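PDB 6RJ1: Mgp-operon protein 3, which probably acts in host-cell attachment as a surface-exposed, membrane-bound adhesin of the human pathogen Mycoplasma pneumoniae. Local coordinates for residues A[174-180]-A[240-245]; A[657-662]-A[774-778]; A[663-669]-A[758-763]. All blocks are in the same frame, centred on the assembly; numbering follows the deposited sequence.

The three contacts form one cluster, with centres 12 to 13 Å apart, around the short helix 176-179. One flank of it packs on residues 240-245 in contact 1, while N176 faces the other two. OD1 of N176 lies 3.0 Å from N of S774 in contact 2, a probable hydrogen bond, and its ND2 lies 3.2 Å from O of L763 in contact 3, a weaker one. L179 packs on both Y662 and L776. Contacts 2 and 3 use consecutive residues, 657-662 and 663-669, against two parts of the connection between strands 723-732 and 779-786. Contact 3 is nested within the loop that contact 2 closes, and CD1 of L775 meets CG2 of I760 at 3.9 Å.

Contact 1 of 3, residues A[174-180]-A[240-245]; sequences TPNAGLA and EPLDST
S244 binds the backbone carbonyls of A177 and G178 in the short, weakly bonded helix about 176-179, and here the contact is closely packed. Its backbone N gives a bond of 2.9 Å to O of A177 (162° at the hydrogen), approaching from above the carbonyl plane, and its OG donates to O of G178 at 2.6 Å while receiving N of R227. Elsewhere in the contact, T174 and E240 cross at about a right angle, and OG1 of T174, also bonded to N of T171, sits 2.9 Å from both OE1 and OE2 of E240. CG of E240 is tucked between its backbone N and carbonyl carbon (chi1 56°), and the extended chain beyond carries the carboxylate there. T171 OG1 and a salt bridge from R227 hold it further.

The contact joins the helix to the loop leaving strand 239-241, which pairs antiparallel with strand 356-358. An Asx turn shapes that loop: OD1 of D243 accepts N of T245 at 3.2 Å, from above the carboxylate plane.

The partly exposed side is looser. CB of L242 points away from the helix; the side chain touches L357, but its CD2 stays 4.3 Å from CG of P175. CB of A177 and CG of P175 pack beside O of L242.

Contact 2 of 3, residues A[657-662]-A[774-778]; sequences SPLNSY and SLLNF
OG of S657, whose side chain packs on L776, is gripped from two sides. It donates to OH of Y662 at 2.7 Å and accepts N of L659 at 3.3 Å, the latter with a nearly straight N-H approach of 164°. The second bond makes an ST turn, with which the chain bends soon after leaving strand 650-654, inside the MgpC adhesin region. OG reaches both partners because it lies between the backbone N and the carbonyl carbon (chi1 84°). The tyrosine hydroxyl is in turn bonded to E167, so a buried run of polar groups borders an apolar patch, against which L776 packs.

The CD2 branch of L776 lies 3.6 Å from OG of S657 and 3.8 Å from CG of L659, and it comes to the edge of the Y662 ring, close to the ring plane. Both methyls of L776 pack against CB of S657. L659 and L775 lie nearly perpendicular, their CD1 methyls 3.7 Å apart, and L775 also reaches A672 and L673 of the helix 666-673.

The loop 657-662 is thereby packed against the residues just ahead of strand 779-786. There, the amide of N777 has its ND2 bonded to O of L733, while the backbone O of N777 faces the P658 ring, 3.4 Å from CG.

Contact 3 of 3, residues A[663-669]-A[758-763]; sequences GDDGVTV and VKISTL
The two chains draw together where CA of D665 comes within 4.3 Å of CA of K759, just before the helix 666-673 begins on one side and a type I turn, I760 to L763, begins on the other.

The carboxylate of D664, at the centre of an inverse gamma turn, binds S761 of this second turn through both oxygens. OD1 accepts N of S761 at 2.8 Å along an almost perfectly straight N-H line (176°), and OD2 accepts OG of S761 at 2.7 Å; each oxygen is met on its syn side, the hydroxyl lying nearer the carboxylate plane. With CG anti to its own backbone N, chi1 -171°, the aspartate reaches across to this serine. K759 runs obliquely along it, CB and CG beside OD1, then bends at its last torsion, bringing NZ 3.5 Å from OD2 in a salt bridge and 3.0 Å from OG of S761, to which it donates. The two bonds and the nearby ammonium probably stabilise the charged form of D664.

On the helix side the packing is mostly apolar. V669 divides its methyls: CG2 lies over the backbone joining K759 to I760 and meets CG1 of I760 at 3.9 Å, whereas CG1 touches CD1 of L763 at 3.8 Å, valine and leucine lying side by side and running opposite ways. T668 lies across I760, its OG1 beside CD1 and within bonding reach of O of G663 and O of D665. At the start of the helix, CA of G666 offers a CA-H...O contact to O of V758 at 3.3 Å.

Contacts from D664, G666 and V669 thus dock the turn. The helix start itself carries an aspartate N-cap: D665, whose CB points away from the turn, accepts N of V667 through OD2, from above the carboxylate plane.

Contact 1 of 3, residues A[174-180]-A[240-245]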
loop_
_atom_site.group_PDB
_atom_site.type_symbol
_atom_site.label_atom_id
_atom_site.label_comp_id
_atom_site.label_asym_id
_atom_site.label_seq_id
_atom_site.Cartn_x
_atom_site.Cartn_y
_atom_site.Cartn_z
ATOM N N THR A 174 5.843 2.695 14.825
ATOM C CA THR A 174 5.389 1.348 15.157
ATOM C C THR A 174 6.624 0.443 15.240
ATOM O O THR A 174 7.299 0.260 14.221
ATOM C CB THR A 174 4.342 0.843 14.135
ATOM O OG1 THR A 174 3.237 1.750 14.086
ATOM C CG2 THR A 174 3.846 -0.571 14.445
ATOM N N PRO A 175 6.964 -0.092 16.435
ATOM C CA PRO A 175 8.146 -0.964 16.525
ATOM C C PRO A 175 7.858 -2.390 16.054
ATOM O O PRO A 175 6.698 -2.794 15.990
ATOM C CB PRO A 175 8.512 -0.908 18.011
ATOM C CG PRO A 175 7.244 -0.597 18.719
ATOM C CD PRO A 175 6.279 0.027 17.740
ATOM N N ASN A 176 8.919 -3.153 15.734
ATOM C CA ASN A 176 8.849 -4.555 15.295
ATOM C C ASN A 176 8.000 -5.442 16.229
ATOM O O ASN A 176 7.161 -6.187 15.730
ATOM C CB ASN A 176 10.264 -5.146 15.113
ATOM C CG ASN A 176 10.928 -4.820 13.796
ATOM O OD1 ASN A 176 10.282 -4.547 12.768
ATOM N ND2 ASN A 176 12.244 -4.876 13.795
ATOM N N ALA A 177 8.186 -5.332 17.572
ATOM C CA ALA A 177 7.418 -6.091 18.570
ATOM C C ALA A 177 5.930 -5.703 18.565
ATOM O O ALA A 177 5.071 -6.532 18.884
ATOM C CB ALA A 177 8.009 -5.899 19.952
ATOM N N GLY A 178 5.649 -4.458 18.175
ATOM C CA GLY A 178 4.295 -3.944 18.025
ATOM C C GLY A 178 3.567 -4.678 16.915
ATOM O O GLY A 178 2.362 -4.870 17.009
ATOM N N LEU A 179 4.284 -5.122 15.862
ATOM C CA LEU A 179 3.685 -5.882 14.763
ATOM C C LEU A 179 3.489 -7.369 15.114
ATOM O O LEU A 179 2.625 -8.025 14.524
ATOM C CB LEU A 179 4.523 -5.751 13.475
ATOM C CG LEU A 179 4.327 -4.535 12.546
ATOM C CD1 LEU A 179 2.946 -3.874 12.687
ATOM C CD2 LEU A 179 5.438 -3.558 12.684
ATOM N N ALA A 180 4.300 -7.892 16.061
ATOM C CA ALA A 180 4.307 -9.295 16.498
ATOM C C ALA A 180 3.041 -9.742 17.237
ATOM O O ALA A 180 2.722 -9.212 18.298
ATOM C CB ALA A 180 5.544 -9.579 17.344
ATOM N N GLU A 240 -1.117 2.688 20.461
ATOM C CA GLU A 240 -0.702 1.414 19.879
ATOM C C GLU A 240 0.356 0.753 20.777
ATOM O O GLU A 240 1.177 1.468 21.361
ATOM C CB GLU A 240 -0.247 1.554 18.413
ATOM C CG GLU A 240 0.871 2.556 18.160
ATOM C CD GLU A 240 1.609 2.306 16.863
ATOM O OE1 GLU A 240 2.146 1.188 16.693
ATOM O OE2 GLU A 240 1.648 3.224 16.013
ATOM N N PRO A 241 0.327 -0.595 20.945
ATOM C CA PRO A 241 1.284 -1.236 21.864
ATOM C C PRO A 241 2.729 -1.317 21.378
ATOM O O PRO A 241 2.985 -1.361 20.173
ATOM C CB PRO A 241 0.685 -2.626 22.075
ATOM C CG PRO A 241 -0.057 -2.901 20.833
ATOM C CD PRO A 241 -0.596 -1.588 20.352
ATOM N N LEU A 242 3.671 -1.367 22.338
ATOM C CA LEU A 242 5.102 -1.508 22.072
ATOM C C LEU A 242 5.405 -2.953 21.695
ATOM O O LEU A 242 6.296 -3.202 20.881
ATOM C CB LEU A 242 5.921 -1.110 23.303
ATOM C CG LEU A 242 6.052 0.378 23.558
ATOM C CD1 LEU A 242 6.300 0.640 25.010
ATOM C CD2 LEU A 242 7.174 0.986 22.725
ATOM N N ASP A 243 4.649 -3.896 22.294
ATOM C CA ASP A 243 4.739 -5.335 22.073
ATOM C C ASP A 243 3.315 -5.892 22.014
ATOM O O ASP A 243 2.614 -5.900 23.028
ATOM C CB ASP A 243 5.549 -5.998 23.206
ATOM C CG ASP A 243 6.085 -7.396 22.928
ATOM O OD1 ASP A 243 5.572 -8.063 21.994
ATOM O OD2 ASP A 243 7.021 -7.827 23.647
ATOM N N SER A 244 2.887 -6.338 20.825
ATOM C CA SER A 244 1.551 -6.893 20.605
ATOM C C SER A 244 1.376 -8.330 21.122
ATOM O O SER A 244 0.267 -8.874 21.099
ATOM C CB SER A 244 1.160 -6.783 19.142
ATOM O OG SER A 244 0.630 -5.496 18.893
ATOM N N THR A 245 2.468 -8.927 21.602
ATOM C CA THR A 245 2.507 -10.254 22.196
ATOM C C THR A 245 2.167 -10.115 23.696
ATOM O O THR A 245 1.753 -11.086 24.335
ATOM C CB THR A 245 3.864 -10.910 21.828
ATOM O OG1 THR A 245 3.685 -11.732 20.673
ATOM C CG2 THR A 245 4.515 -11.706 22.971
#

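Contact 2 of 3, residues A[657-662]-A[774-778]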
loop_
_atom_site.group_PDB
_atom_site.type_symbol
_atom_site.label_atom_id
_atom_site.label_comp_id
_atom_site.label_asym_id
_atom_site.label_seq_id
_atom_site.Cartn_x
_atom_site.Cartn_y
_atom_site.Cartn_z
ATOM N N SER A 657 -0.725 -3.204 6.192
ATOM C CA SER A 657 0.635 -3.476 5.711
ATOM C C SER A 657 0.671 -4.561 4.595
ATOM O O SER A 657 -0.342 -5.244 4.397
ATOM C CB SER A 657 1.496 -3.930 6.889
ATOM O OG SER A 657 1.351 -5.322 7.130
ATOM N N PRO A 658 1.830 -4.806 3.911
ATOM C CA PRO A 658 1.860 -5.849 2.874
ATOM C C PRO A 658 1.931 -7.296 3.400
ATOM O O PRO A 658 2.087 -8.227 2.596
ATOM C CB PRO A 658 3.096 -5.476 2.031
ATOM C CG PRO A 658 3.565 -4.164 2.543
ATOM C CD PRO A 658 3.130 -4.110 3.960
ATOM N N LEU A 659 1.792 -7.495 4.735
ATOM C CA LEU A 659 1.824 -8.829 5.349
ATOM C C LEU A 659 0.460 -9.444 5.604
ATOM O O LEU A 659 -0.437 -8.770 6.119
ATOM C CB LEU A 659 2.634 -8.848 6.648
ATOM C CG LEU A 659 4.140 -8.541 6.558
ATOM C CD1 LEU A 659 4.825 -8.957 7.819
ATOM C CD2 LEU A 659 4.803 -9.207 5.358
ATOM N N ASN A 660 0.326 -10.748 5.289
ATOM C CA ASN A 660 -0.888 -11.535 5.542
ATOM C C ASN A 660 -0.875 -12.042 6.979
ATOM O O ASN A 660 -1.887 -11.946 7.665
ATOM C CB ASN A 660 -1.010 -12.722 4.570
ATOM C CG ASN A 660 -1.814 -12.426 3.334
ATOM O OD1 ASN A 660 -1.953 -11.273 2.903
ATOM N ND2 ASN A 660 -2.364 -13.467 2.732
ATOM N N SER A 661 0.280 -12.571 7.431
ATOM C CA SER A 661 0.456 -13.102 8.781
ATOM C C SER A 661 1.379 -12.231 9.626
ATOM O O SER A 661 2.417 -11.759 9.144
ATOM C CB SER A 661 0.985 -14.533 8.737
ATOM O OG SER A 661 1.172 -15.063 10.039
ATOM N N TYR A 662 0.989 -12.040 10.896
ATOM C CA TYR A 662 1.736 -11.293 11.900
ATOM C C TYR A 662 2.232 -12.240 12.983
ATOM O O TYR A 662 2.638 -11.785 14.056
ATOM C CB TYR A 662 0.847 -10.217 12.520
ATOM C CG TYR A 662 0.679 -8.973 11.675
ATOM C CD1 TYR A 662 1.781 -8.199 11.313
ATOM C CD2 TYR A 662 -0.585 -8.508 11.331
ATOM C CE1 TYR A 662 1.628 -7.012 10.596
ATOM C CE2 TYR A 662 -0.750 -7.315 10.630
ATOM C CZ TYR A 662 0.359 -6.571 10.266
ATOM O OH TYR A 662 0.200 -5.405 9.567
ATOM N N SER A 774 11.605 -2.750 10.738
ATOM C CA SER A 774 12.466 -3.246 9.652
ATOM C C SER A 774 11.818 -4.501 9.062
ATOM O O SER A 774 12.510 -5.397 8.571
ATOM C CB SER A 774 13.858 -3.577 10.194
ATOM O OG SER A 774 13.769 -4.587 11.184
ATOM N N LEU A 775 10.476 -4.546 9.123
ATOM C CA LEU A 775 9.653 -5.683 8.756
ATOM C C LEU A 775 8.761 -5.433 7.551
ATOM O O LEU A 775 8.574 -6.342 6.736
ATOM C CB LEU A 775 8.766 -6.001 9.982
ATOM C CG LEU A 775 8.433 -7.447 10.411
ATOM C CD1 LEU A 775 6.946 -7.644 10.509
ATOM C CD2 LEU A 775 9.086 -8.506 9.556
ATOM N N LEU A 776 8.162 -4.236 7.470
ATOM C CA LEU A 776 7.186 -3.905 6.438
ATOM C C LEU A 776 7.746 -3.071 5.325
ATOM O O LEU A 776 8.424 -2.072 5.578
ATOM C CB LEU A 776 5.949 -3.214 7.049
ATOM C CG LEU A 776 5.401 -3.800 8.348
ATOM C CD1 LEU A 776 4.449 -2.851 9.007
ATOM C CD2 LEU A 776 4.763 -5.166 8.131
ATOM N N ASN A 777 7.455 -3.475 4.082
ATOM C CA ASN A 777 7.892 -2.725 2.919
ATOM C C ASN A 777 6.924 -1.585 2.618
ATOM O O ASN A 777 5.761 -1.628 3.013
ATOM C CB ASN A 777 8.142 -3.619 1.708
ATOM C CG ASN A 777 9.219 -3.082 0.794
ATOM O OD1 ASN A 777 9.686 -1.949 0.916
ATOM N ND2 ASN A 777 9.643 -3.882 -0.154
ATOM N N PHE A 778 7.427 -0.544 1.967
ATOM C CA PHE A 778 6.661 0.648 1.635
ATOM C C PHE A 778 7.090 1.129 0.254
ATOM O O PHE A 778 8.261 1.050 -0.083
ATOM C CB PHE A 778 6.903 1.704 2.731
ATOM C CG PHE A 778 6.561 3.136 2.409
ATOM C CD1 PHE A 778 5.270 3.613 2.578
ATOM C CD2 PHE A 778 7.544 4.026 2.008
ATOM C CE1 PHE A 778 4.961 4.946 2.316
ATOM C CE2 PHE A 778 7.230 5.359 1.745
ATOM C CZ PHE A 778 5.939 5.809 1.902
#

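Contact 3 of 3, residues A[663-669]-A[758-763]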
loop_
_atom_site.group_PDB
_atom_site.type_symbol
_atom_site.label_atom_id
_atom_site.label_comp_id
_atom_site.label_asym_id
_atom_site.label_seq_id
_atom_site.Cartn_x
_atom_site.Cartn_y
_atom_site.Cartn_z
ATOM N N GLY A 663 2.175 -13.546 12.701
ATOM C CA GLY A 663 2.589 -14.604 13.614
ATOM C C GLY A 663 4.036 -14.447 14.019
ATOM O O GLY A 663 4.924 -14.475 13.167
ATOM N N ASP A 664 4.268 -14.224 15.314
ATOM C CA ASP A 664 5.573 -14.008 15.936
ATOM C C ASP A 664 6.417 -15.287 15.875
ATOM O O ASP A 664 6.528 -16.033 16.850
ATOM C CB ASP A 664 5.377 -13.489 17.370
ATOM C CG ASP A 664 6.637 -13.030 18.051
ATOM O OD1 ASP A 664 7.542 -12.524 17.348
ATOM O OD2 ASP A 664 6.721 -13.169 19.293
ATOM N N ASP A 665 6.975 -15.551 14.687
ATOM C CA ASP A 665 7.765 -16.737 14.371
ATOM C C ASP A 665 8.874 -16.383 13.361
ATOM O O ASP A 665 8.861 -15.294 12.763
ATOM C CB ASP A 665 6.835 -17.826 13.790
ATOM C CG ASP A 665 7.446 -19.217 13.751
ATOM O OD1 ASP A 665 7.557 -19.849 14.829
ATOM O OD2 ASP A 665 7.821 -19.670 12.646
ATOM N N GLY A 666 9.810 -17.313 13.187
ATOM C CA GLY A 666 10.921 -17.181 12.256
ATOM C C GLY A 666 10.509 -17.167 10.796
ATOM O O GLY A 666 11.078 -16.406 10.012
ATOM N N VAL A 667 9.516 -18.000 10.418
ATOM C CA VAL A 667 9.052 -18.116 9.032
ATOM C C VAL A 667 8.545 -16.758 8.493
ATOM O O VAL A 667 8.942 -16.365 7.396
ATOM C CB VAL A 667 8.055 -19.288 8.813
ATOM C CG1 VAL A 667 6.734 -19.072 9.537
ATOM C CG2 VAL A 667 7.831 -19.563 7.331
ATOM N N THR A 668 7.754 -16.021 9.290
ATOM C CA THR A 668 7.217 -14.702 8.930
ATOM C C THR A 668 8.349 -13.670 8.759
ATOM O O THR A 668 8.282 -12.838 7.853
ATOM C CB THR A 668 6.141 -14.280 9.932
ATOM O OG1 THR A 668 6.677 -14.463 11.234
ATOM C CG2 THR A 668 4.870 -15.117 9.809
ATOM N N VAL A 669 9.404 -13.765 9.601
ATOM C CA VAL A 669 10.607 -12.923 9.540
ATOM C C VAL A 669 11.342 -13.229 8.220
ATOM O O VAL A 669 11.700 -12.312 7.487
ATOM C CB VAL A 669 11.518 -13.131 10.784
ATOM C CG1 VAL A 669 12.866 -12.442 10.621
ATOM C CG2 VAL A 669 10.831 -12.655 12.052
ATOM N N VAL A 758 15.051 -16.366 15.973
ATOM C CA VAL A 758 14.615 -14.979 15.804
ATOM C C VAL A 758 13.199 -14.934 15.249
ATOM O O VAL A 758 12.926 -15.447 14.161
ATOM C CB VAL A 758 15.606 -14.061 15.012
ATOM C CG1 VAL A 758 15.036 -12.651 14.805
ATOM C CG2 VAL A 758 16.969 -13.985 15.703
ATOM N N LYS A 759 12.304 -14.325 16.032
ATOM C CA LYS A 759 10.914 -14.068 15.696
ATOM C C LYS A 759 10.736 -12.547 15.508
ATOM O O LYS A 759 11.723 -11.815 15.550
ATOM C CB LYS A 759 9.960 -14.693 16.729
ATOM C CG LYS A 759 10.387 -14.608 18.189
ATOM C CD LYS A 759 9.479 -15.491 19.041
ATOM C CE LYS A 759 9.832 -15.502 20.505
ATOM N NZ LYS A 759 9.495 -14.218 21.174
ATOM N N ILE A 760 9.520 -12.078 15.213
ATOM C CA ILE A 760 9.239 -10.652 14.974
ATOM C C ILE A 760 9.579 -9.793 16.203
ATOM O O ILE A 760 10.291 -8.792 16.078
ATOM C CB ILE A 760 7.788 -10.407 14.458
ATOM C CG1 ILE A 760 7.424 -11.331 13.277
ATOM C CG2 ILE A 760 7.575 -8.939 14.093
ATOM C CD1 ILE A 760 5.946 -11.359 12.935
ATOM N N SER A 761 9.102 -10.217 17.385
ATOM C CA SER A 761 9.318 -9.515 18.645
ATOM C C SER A 761 10.794 -9.376 19.024
ATOM O O SER A 761 11.138 -8.394 19.678
ATOM C CB SER A 761 8.511 -10.153 19.771
ATOM O OG SER A 761 8.809 -11.532 19.904
ATOM N N THR A 762 11.667 -10.319 18.596
ATOM C CA THR A 762 13.106 -10.264 18.923
ATOM C C THR A 762 13.944 -9.578 17.820
ATOM O O THR A 762 15.110 -9.251 18.064
ATOM C CB THR A 762 13.658 -11.636 19.317
ATOM O OG1 THR A 762 13.594 -12.521 18.201
ATOM C CG2 THR A 762 12.935 -12.231 20.516
ATOM N N LEU A 763 13.335 -9.323 16.636
ATOM C CA LEU A 763 13.961 -8.638 15.503
ATOM C C LEU A 763 14.239 -7.181 15.882
ATOM O O LEU A 763 13.345 -6.485 16.382
ATOM C CB LEU A 763 13.068 -8.717 14.250
ATOM C CG LEU A 763 13.725 -8.388 12.902
ATOM C CD1 LEU A 763 14.597 -9.535 12.411
ATOM C CD2 LEU A 763 12.680 -8.059 11.858
#